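Local coordinates for protein subclass B1 metallo-beta-lactamase (Myroides odoratimimus, PDB 6T5L) that probably hydrolyses the beta-lactam ring of carbapenems and related antibiotics, as a zinc-dependent subclass B1 metallo-beta-lactamase, at residues S74-I78 with E107-I113; Q114-K119 with P135-D140. All coordinates share one frame; numbering follows the deposited sequence.

Contact 1 of 2, residues S74-I78 with E107-I113; sequences SLELI and EFENHNI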
loop_
_atom_site.group_PDB
_atom_site.type_symbol
_atom_site.label_atom_id
_atom_site.label_comp_id
_atom_site.label_asym_id
_atom_site.label_seq_id
_atom_site.Cartn_x
_atom_site.Cartn_y
_atom_site.Cartn_z
ATOM N N SER A 74 -0.236 7.068 -11.828
ATOM C CA SER A 74 -1.204 5.985 -11.819
ATOM C C SER A 74 -1.491 5.487 -13.240
ATOM O O SER A 74 -1.558 4.273 -13.475
ATOM C CB SER A 74 -2.495 6.465 -11.140
ATOM O OG SER A 74 -2.322 6.715 -9.753
ATOM N N LEU A 75 -1.662 6.406 -14.205
ATOM C CA LEU A 75 -1.847 5.968 -15.594
ATOM C C LEU A 75 -0.610 5.224 -16.130
ATOM O O LEU A 75 -0.738 4.245 -16.885
ATOM C CB LEU A 75 -2.155 7.180 -16.490
ATOM C CG LEU A 75 -2.365 6.981 -17.986
ATOM C CD1 LEU A 75 -3.554 6.016 -18.295
ATOM C CD2 LEU A 75 -2.593 8.363 -18.827
ATOM N N GLU A 76 0.612 5.691 -15.798
ATOM C CA GLU A 76 1.781 4.899 -16.185
ATOM C C GLU A 76 1.710 3.494 -15.599
ATOM O O GLU A 76 2.017 2.527 -16.285
ATOM C CB GLU A 76 3.109 5.549 -15.786
ATOM C CG GLU A 76 3.404 6.864 -16.545
ATOM C CD GLU A 76 4.817 7.428 -16.317
ATOM O OE1 GLU A 76 5.773 6.654 -16.062
ATOM O OE2 GLU A 76 4.941 8.684 -16.353
ATOM N N LEU A 77 1.281 3.350 -14.349
ATOM C CA LEU A 77 1.194 2.014 -13.735
ATOM C C LEU A 77 0.136 1.131 -14.421
ATOM O O LEU A 77 0.401 -0.036 -14.764
ATOM C CB LEU A 77 0.877 2.165 -12.260
ATOM C CG LEU A 77 0.615 0.878 -11.481
ATOM C CD1 LEU A 77 1.790 -0.027 -11.599
ATOM C CD2 LEU A 77 0.398 1.143 -10.053
ATOM N N ILE A 78 -1.052 1.677 -14.648
ATOM C CA ILE A 78 -2.141 0.918 -15.296
ATOM C C ILE A 78 -1.733 0.472 -16.700
ATOM O O ILE A 78 -1.879 -0.702 -17.066
ATOM C CB ILE A 78 -3.426 1.767 -15.321
ATOM C CG1 ILE A 78 -3.923 1.979 -13.883
ATOM C CG2 ILE A 78 -4.487 1.100 -16.212
ATOM C CD1 ILE A 78 -4.950 3.124 -13.688
ATOM N N GLU A 107 -7.855 8.178 -11.736
ATOM C CA GLU A 107 -7.399 7.477 -12.917
ATOM C C GLU A 107 -7.795 6.007 -12.845
ATOM O O GLU A 107 -8.188 5.405 -13.852
ATOM C CB GLU A 107 -5.896 7.697 -13.039
ATOM C CG GLU A 107 -5.333 7.296 -14.302
ATOM C CD GLU A 107 -5.854 8.107 -15.476
ATOM O OE1 GLU A 107 -5.705 9.321 -15.525
ATOM O OE2 GLU A 107 -6.457 7.468 -16.332
ATOM N N PHE A 108 -7.753 5.435 -11.642
ATOM C CA PHE A 108 -8.205 4.056 -11.440
ATOM C C PHE A 108 -9.704 3.954 -11.660
ATOM O O PHE A 108 -10.200 3.020 -12.334
ATOM C CB PHE A 108 -7.862 3.557 -10.023
ATOM C CG PHE A 108 -6.438 3.100 -9.871
ATOM C CD1 PHE A 108 -5.429 4.032 -9.767
ATOM C CD2 PHE A 108 -6.095 1.719 -9.804
ATOM C CE1 PHE A 108 -4.096 3.631 -9.652
ATOM C CE2 PHE A 108 -4.721 1.332 -9.698
ATOM C CZ PHE A 108 -3.762 2.254 -9.619
ATOM N N GLU A 109 -10.450 4.900 -11.112
ATOM C CA GLU A 109 -11.909 4.851 -11.287
ATOM C C GLU A 109 -12.297 4.970 -12.776
ATOM O O GLU A 109 -13.254 4.320 -13.236
ATOM C CB GLU A 109 -12.571 5.943 -10.446
ATOM C CG GLU A 109 -12.399 5.752 -8.951
ATOM C CD GLU A 109 -13.209 6.758 -8.133
ATOM O OE1 GLU A 109 -13.068 7.957 -8.400
ATOM O OE2 GLU A 109 -13.976 6.359 -7.224
ATOM N N ASN A 110 -11.516 5.723 -13.551
ATOM C CA ASN A 110 -11.796 5.902 -14.965
ATOM C C ASN A 110 -11.469 4.679 -15.784
ATOM O O ASN A 110 -11.971 4.558 -16.908
ATOM C CB ASN A 110 -11.029 7.076 -15.522
ATOM C CG ASN A 110 -11.662 8.413 -15.128
ATOM O OD1 ASN A 110 -12.712 8.443 -14.480
ATOM N ND2 ASN A 110 -10.991 9.504 -15.442
ATOM N N HIS A 111 -10.666 3.769 -15.255
ATOM C CA HIS A 111 -10.517 2.470 -15.879
ATOM C C HIS A 111 -11.458 1.438 -15.257
ATOM O O HIS A 111 -11.260 0.246 -15.465
ATOM C CB HIS A 111 -9.060 2.000 -15.793
ATOM C CG HIS A 111 -8.121 2.810 -16.640
ATOM N ND1 HIS A 111 -7.762 4.100 -16.324
ATOM C CD2 HIS A 111 -7.480 2.518 -17.802
ATOM C CE1 HIS A 111 -6.972 4.586 -17.267
ATOM N NE2 HIS A 111 -6.771 3.638 -18.169
ATOM N N ASN A 112 -12.461 1.869 -14.495
ATOM C CA ASN A 112 -13.371 0.966 -13.799
ATOM C C ASN A 112 -12.658 -0.161 -13.043
ATOM O O ASN A 112 -13.065 -1.319 -13.090
ATOM C CB ASN A 112 -14.365 0.419 -14.787
ATOM C CG ASN A 112 -15.043 1.537 -15.567
ATOM O OD1 ASN A 112 -15.753 2.304 -14.972
ATOM N ND2 ASN A 112 -14.803 1.638 -16.880
ATOM N N ILE A 113 -11.619 0.202 -12.284
ATOM C CA ILE A 113 -10.988 -0.702 -11.321
ATOM C C ILE A 113 -11.731 -0.603 -10.002
ATOM O O ILE A 113 -11.791 0.467 -9.390
ATOM C CB ILE A 113 -9.509 -0.365 -11.129
ATOM C CG1 ILE A 113 -8.752 -0.579 -12.470
ATOM C CG2 ILE A 113 -8.883 -1.244 -10.056
ATOM C CD1 ILE A 113 -7.432 0.185 -12.540
#
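Ile-78 wedges between two aromatic side chains of 107-113: CD1 lies over the Phe-108 ring and CG2 over the imidazole of His-111. CD1 stands 4.0 Å from the centroid of the Phe-108 ring and only 7° off the ring normal, a CH-pi contact over the middle of the face. CG2 is displaced toward the rim of the imidazole, with CD2 of His-111 its nearest atom at 3.7 Å. The first torsion of Ile-78 sends CG2 to the imidazole, anti to the backbone N, and the CG1 arm to the other side; a near-trans chi2 (163°) then extends CD1 over Phe-108. Tip to tip, the CD1 atoms of Ile-78 and Ile-113 meet at 4.0 Å.

The imidazole is held by a hydrogen bond from His-111 ND1 to Glu-107 O (2.8 Å, 166° at the hydrogen), with the acceptor close to the ring plane. His-111 N reaches the same oxygen from the opposite face of its carbonyl plane. Ser-74 OG lies in the plane of the Phe-108 ring, 3.6 Å from CE1, while hydrogen-bonding to Asp-70 O. Leu-75 CB packs against CG and CD of Glu-107, whose chain bends at chi2.

Helix 71-83 thus packs, largely through Ile-78, on helix 105-110 and the turn after it, a Schellman motif: Ile-113 N bonds Phe-108 O, Asn-112 N bonds Glu-109 O, and Asn-112, at C-prime, has positive phi.

Contact 2 of 2, residues Q114-K119 with P135-D140; sequences QTYVSK and PTKDFD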
loop_
_atom_site.group_PDB
_atom_site.type_symbol
_atom_site.label_atom_id
_atom_site.label_comp_id
_atom_site.label_asym_id
_atom_site.label_seq_id
_atom_site.Cartn_x
_atom_site.Cartn_y
_atom_site.Cartn_z
ATOM N N GLN A 114 -12.329 -1.703 -9.573
ATOM C CA GLN A 114 -13.038 -1.715 -8.299
ATOM C C GLN A 114 -12.117 -1.311 -7.142
ATOM O O GLN A 114 -11.013 -1.837 -6.984
ATOM C CB GLN A 114 -13.614 -3.095 -8.022
ATOM C CG GLN A 114 -14.474 -3.150 -6.784
ATOM C CD GLN A 114 -15.656 -2.179 -6.877
ATOM O OE1 GLN A 114 -16.457 -2.260 -7.799
ATOM N NE2 GLN A 114 -15.778 -1.287 -5.896
ATOM N N THR A 115 -12.586 -0.360 -6.344
ATOM C CA THR A 115 -11.948 0.036 -5.102
ATOM C C THR A 115 -12.481 -0.789 -3.936
ATOM O O THR A 115 -13.697 -0.952 -3.791
ATOM C CB THR A 115 -12.216 1.521 -4.836
ATOM O OG1 THR A 115 -11.673 2.244 -5.929
ATOM C CG2 THR A 115 -11.554 1.992 -3.571
ATOM N N TYR A 116 -11.574 -1.275 -3.108
ATOM C CA TYR A 116 -11.911 -1.980 -1.872
ATOM C C TYR A 116 -11.299 -1.229 -0.707
ATOM O O TYR A 116 -10.080 -1.051 -0.674
ATOM C CB TYR A 116 -11.355 -3.398 -1.878
ATOM C CG TYR A 116 -11.967 -4.327 -2.895
ATOM C CD1 TYR A 116 -11.500 -4.331 -4.180
ATOM C CD2 TYR A 116 -13.028 -5.170 -2.577
ATOM C CE1 TYR A 116 -12.015 -5.159 -5.135
ATOM C CE2 TYR A 116 -13.565 -6.007 -3.531
ATOM C CZ TYR A 116 -13.035 -5.981 -4.822
ATOM O OH TYR A 116 -13.471 -6.789 -5.838
ATOM N N VAL A 117 -12.111 -0.770 0.240
ATOM C CA VAL A 117 -11.574 0.108 1.271
ATOM C C VAL A 117 -12.324 -0.101 2.571
ATOM O O VAL A 117 -13.496 -0.538 2.605
ATOM C CB VAL A 117 -11.630 1.583 0.781
ATOM C CG1 VAL A 117 -13.049 1.927 0.344
ATOM C CG2 VAL A 117 -11.109 2.584 1.843
ATOM N N SER A 118 -11.620 0.156 3.651
ATOM C CA SER A 118 -12.205 -0.075 4.949
ATOM C C SER A 118 -13.184 1.047 5.256
ATOM O O SER A 118 -13.071 2.172 4.749
ATOM C CB SER A 118 -11.117 -0.137 6.038
ATOM O OG SER A 118 -10.799 1.143 6.546
ATOM N N LYS A 119 -14.093 0.748 6.173
ATOM C CA LYS A 119 -15.151 1.698 6.520
ATOM C C LYS A 119 -14.603 2.907 7.274
ATOM O O LYS A 119 -14.950 4.041 6.952
ATOM C CB LYS A 119 -16.233 0.996 7.327
ATOM C CG LYS A 119 -17.106 0.054 6.484
ATOM C CD LYS A 119 -18.164 -0.673 7.312
ATOM C CE LYS A 119 -19.090 -1.496 6.448
ATOM N NZ LYS A 119 -19.987 -2.338 7.294
ATOM N N PRO A 135 -18.953 3.741 -6.643
ATOM C CA PRO A 135 -19.285 2.943 -5.448
ATOM C C PRO A 135 -18.146 2.008 -5.061
ATOM O O PRO A 135 -17.551 1.310 -5.904
ATOM C CB PRO A 135 -20.551 2.178 -5.876
ATOM C CG PRO A 135 -21.245 3.141 -6.827
ATOM C CD PRO A 135 -20.046 3.667 -7.647
ATOM N N THR A 136 -17.832 2.015 -3.762
ATOM C CA THR A 136 -16.770 1.178 -3.229
ATOM C C THR A 136 -17.323 -0.149 -2.685
ATOM O O THR A 136 -18.506 -0.290 -2.391
ATOM C CB THR A 136 -16.040 1.934 -2.095
ATOM O OG1 THR A 136 -17.001 2.341 -1.102
ATOM C CG2 THR A 136 -15.320 3.189 -2.627
ATOM N N LYS A 137 -16.436 -1.123 -2.548
ATOM C CA LYS A 137 -16.709 -2.337 -1.787
ATOM C C LYS A 137 -16.014 -2.165 -0.440
ATOM O O LYS A 137 -14.811 -1.895 -0.398
ATOM C CB LYS A 137 -16.242 -3.591 -2.546
ATOM C CG LYS A 137 -17.409 -4.088 -3.428
ATOM C CD LYS A 137 -17.038 -5.059 -4.502
ATOM C CE LYS A 137 -18.286 -5.807 -4.946
ATOM N NZ LYS A 137 -18.165 -6.467 -6.264
ATOM N N ASP A 138 -16.780 -2.213 0.648
ATOM C CA ASP A 138 -16.296 -1.779 1.959
ATOM C C ASP A 138 -16.044 -2.947 2.900
ATOM O O ASP A 138 -16.726 -3.962 2.837
ATOM C CB ASP A 138 -17.294 -0.831 2.626
ATOM C CG ASP A 138 -17.691 0.316 1.717
ATOM O OD1 ASP A 138 -16.979 0.540 0.711
ATOM O OD2 ASP A 138 -18.692 0.992 2.017
ATOM N N PHE A 139 -15.103 -2.787 3.825
ATOM C CA PHE A 139 -14.872 -3.853 4.779
ATOM C C PHE A 139 -14.580 -3.262 6.144
ATOM O O PHE A 139 -14.089 -2.135 6.268
ATOM C CB PHE A 139 -13.735 -4.789 4.323
ATOM C CG PHE A 139 -12.359 -4.132 4.207
ATOM C CD1 PHE A 139 -11.980 -3.502 3.059
ATOM C CD2 PHE A 139 -11.458 -4.169 5.267
ATOM C CE1 PHE A 139 -10.733 -2.908 2.924
ATOM C CE2 PHE A 139 -10.203 -3.592 5.136
ATOM C CZ PHE A 139 -9.839 -2.976 3.957
ATOM N N ASP A 140 -14.946 -4.006 7.180
ATOM C CA ASP A 140 -14.772 -3.456 8.516
ATOM C C ASP A 140 -13.310 -3.566 8.920
ATOM O O ASP A 140 -12.606 -2.555 9.056
ATOM C CB ASP A 140 -15.685 -4.192 9.494
ATOM C CG ASP A 140 -17.137 -3.841 9.268
ATOM O OD1 ASP A 140 -17.479 -2.674 9.524
ATOM O OD2 ASP A 140 -17.920 -4.707 8.797
HETATM O O HOH W 1 -17.747 0.379 -8.477
HETATM O O HOH W 2 -14.728 1.664 -7.265
#
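Lys-119 and Asp-140 form a salt bridge just past the C-terminal ends of two paired strands, and the lysine can be traced outward from its backbone. Its CB and CG pass Phe-139 O, and CG also meets Asp-138 CB at 4.0 Å. Extended beyond CG, the chain runs past the carboxylate of Asp-140, with CD closest, 3.1 Å from OD1, and CE next. It ends with NZ 3.4 Å from Asp-140 OD1 and at a similar distance from OD2; both hydrogen bonds are weak.

The two strands pair in parallel, as the alternating bonds demonstrate: Lys-137 N, Val-117 N, Phe-139 N and Lys-119 N donate in turn to Thr-115 O, Lys-137 O, Val-117 O and Phe-139 O. At the other end, Gln-114 NE2 donates to Pro-135 O (3.1 Å) on an in-plane lone pair and to Thr-115 O (3.0 Å), two bonds that fix the amide's rotation. Water 1 bridges Gln-114 OE1 and Pro-135 O.

One face of the Phe-139 ring lies over Ser-118, whose CB is 3.9 Å from the ring centroid. Tyr-116 and Lys-137 run side by side, Tyr-116 CD2 3.6 Å from Lys-137 CB.

Helix 119-127 connects the two adjacent strands in a beta-alpha-beta crossover and packs on the face carrying Val-117 and Asp-138, which meet its Ile-122 together with Thr-136, whereas Tyr-116 packs on strand 142-147.

How the contacts relate
The two contacts follow each other in series: 107-113 ends where 114-119 begins, and beyond that junction they do not touch. Their centres are about 17 Å apart. Strand 88-93 is a shared neighbour, since Ile-78 and Ile-113 of contact 1 pack on its Ile-89 and Phe-108 on its Leu-92, while Gln-114 and Tyr-116 of contact 2 make backbone hydrogen bonds to Leu-92. Contact 1 thus joins two helices beside this strand, and contact 2 continues the chain into a small parallel strand pair. The zinc ions are bound by His-96, His-98 and His-161 and by Asp-100, Cys-180 and His-221; the side chain of Ser-118 is about 13 Å from a zinc ion.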